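Local structure of D-glucosaminate-6-phosphate ammonia lyase (Salmonella typhimurium, 7LCE) at residues Arg346-Ala349 and Glu350-Ala354. The protein belongs to the selenocysteine synthase-like branch of the pyridoxal-phosphate-dependent aminotransferase superfamily and carries its cofactor bound to a lysine. Numbering follows the deposited sequence.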
loop_
_atom_site.group_PDB
_atom_site.type_symbol
_atom_site.label_atom_id
_atom_site.label_comp_id
_atom_site.label_asym_id
_atom_site.label_seq_id
_atom_site.Cartn_x
_atom_site.Cartn_y
_atom_site.Cartn_z
ATOM N N ARG A 346 0.963 2.377 60.426
ATOM C CA ARG A 346 2.265 2.006 59.882
ATOM C C ARG A 346 3.013 3.219 59.335
ATOM O O ARG A 346 4.238 3.312 59.478
ATOM C CB ARG A 346 2.083 0.931 58.809
ATOM C CG ARG A 346 1.454 -0.348 59.359
ATOM C CD ARG A 346 1.231 -1.408 58.289
ATOM N NE ARG A 346 0.076 -1.103 57.452
ATOM C CZ ARG A 346 -0.276 -1.791 56.376
ATOM N NH1 ARG A 346 0.410 -2.849 55.976
ATOM N NH2 ARG A 346 -1.350 -1.415 55.687
ATOM N N THR A 347 2.302 4.161 58.720
ATOM C CA THR A 347 2.923 5.371 58.194
ATOM C C THR A 347 2.943 6.519 59.197
ATOM O O THR A 347 3.504 7.576 58.892
ATOM C CB THR A 347 2.208 5.831 56.919
ATOM O OG1 THR A 347 0.809 5.991 57.180
ATOM C CG2 THR A 347 2.394 4.809 55.808
ATOM N N VAL A 348 2.342 6.347 60.371
ATOM C CA VAL A 348 2.316 7.402 61.380
ATOM C C VAL A 348 3.604 7.346 62.190
ATOM O O VAL A 348 4.021 6.273 62.641
ATOM C CB VAL A 348 1.085 7.260 62.289
ATOM C CG1 VAL A 348 1.002 8.429 63.259
ATOM C CG2 VAL A 348 -0.186 7.157 61.461
ATOM N N ALA A 349 4.229 8.503 62.387
ATOM C CA ALA A 349 5.464 8.578 63.149
ATOM C C ALA A 349 5.163 8.824 64.624
ATOM O O ALA A 349 4.016 9.027 65.029
ATOM C CB ALA A 349 6.371 9.677 62.598
ATOM N N GLU A 350 6.219 8.805 65.434
ATOM C CA GLU A 350 6.058 8.997 66.869
ATOM C C GLU A 350 5.615 10.423 67.169
ATOM O O GLU A 350 6.215 11.388 66.684
ATOM C CB GLU A 350 7.358 8.670 67.599
ATOM C CG GLU A 350 7.634 7.177 67.692
ATOM C CD GLU A 350 6.531 6.427 68.415
ATOM O OE1 GLU A 350 5.984 6.968 69.399
ATOM O OE2 GLU A 350 6.202 5.299 67.992
ATOM N N GLY A 351 4.566 10.551 67.980
ATOM C CA GLY A 351 4.001 11.828 68.345
ATOM C C GLY A 351 2.888 12.304 67.432
ATOM O O GLY A 351 2.019 13.064 67.873
ATOM N N GLU A 352 2.894 11.875 66.168
ATOM C CA GLU A 352 1.847 12.290 65.242
ATOM C C GLU A 352 0.481 11.743 65.647
ATOM O O GLU A 352 -0.545 12.359 65.337
ATOM C CB GLU A 352 2.215 11.861 63.820
ATOM C CG GLU A 352 3.547 12.438 63.350
ATOM C CD GLU A 352 3.828 12.178 61.883
ATOM O OE1 GLU A 352 3.370 11.141 61.357
ATOM O OE2 GLU A 352 4.514 13.013 61.256
ATOM N N MET A 353 0.442 10.602 66.342
ATOM C CA MET A 353 -0.836 10.085 66.824
ATOM C C MET A 353 -1.507 11.073 67.766
ATOM O O MET A 353 -2.724 11.283 67.693
ATOM C CB MET A 353 -0.642 8.734 67.511
ATOM C CG MET A 353 -0.694 7.560 66.557
ATOM S SD MET A 353 -2.364 7.346 65.907
ATOM C CE MET A 353 -2.075 6.157 64.599
ATOM N N ALA A 354 -0.730 11.694 68.655
ATOM C CA ALA A 354 -1.299 12.684 69.560
ATOM C C ALA A 354 -1.836 13.883 68.791
ATOM O O ALA A 354 -2.840 14.482 69.192
ATOM C CB ALA A 354 -0.253 13.131 70.579
#
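Ala349 and Glu352 grip each other twice, a worked example of how a chain can be folded back on itself just before a helix begins. The backbone N of Ala349 gives its hydrogen to OE1 of Glu352 at 3.0 Å. This bond is nearly straight, 170° at the hydrogen, yet it reaches the oxygen from above the carboxylate plane. In return, N of Glu352 points back to O of Ala349 at 3.3 Å, a more bent bond of 142° whose donor again stands above the carbonyl plane. Together the two bonds tie the loop to the first helical turn and close a beta-turn, Ala349 to Glu352, with Glu350 and Gly351 at its corners. The positive phi of Gly351 suits a residue without a side chain, and this glycine occupies the N-cap position. Beyond CG the chain of Glu352 runs extended, which carries its carboxylate back along Ala349, with CD 3.6 Å from CB of Ala349.

Apolar contact lies beside this polar clasp. The two branches of Val348 divide the work: CG1 rests 3.7 Å from CB of Glu352 and also meets CG of Met353, while CG2 touches CE of Met353 at 3.8 Å. Met353 bends at chi2 (-69°), bringing its methyl end round to the valine, and the two side chains cross at about a right angle.

Strand 13-17 provides the neighbouring surface: Val348 packs on Ala17, Glu352 on Ile15, and OG1 of Thr347 hydrogen-bonds to O of Asn16. Thr347 also packs on Phe44 of a second subunit. Residues 346-351 thus lie in the surface connection by which strand 340-343, outermost within this chain in its antiparallel sheet, passes into the C-terminal helix 352-365.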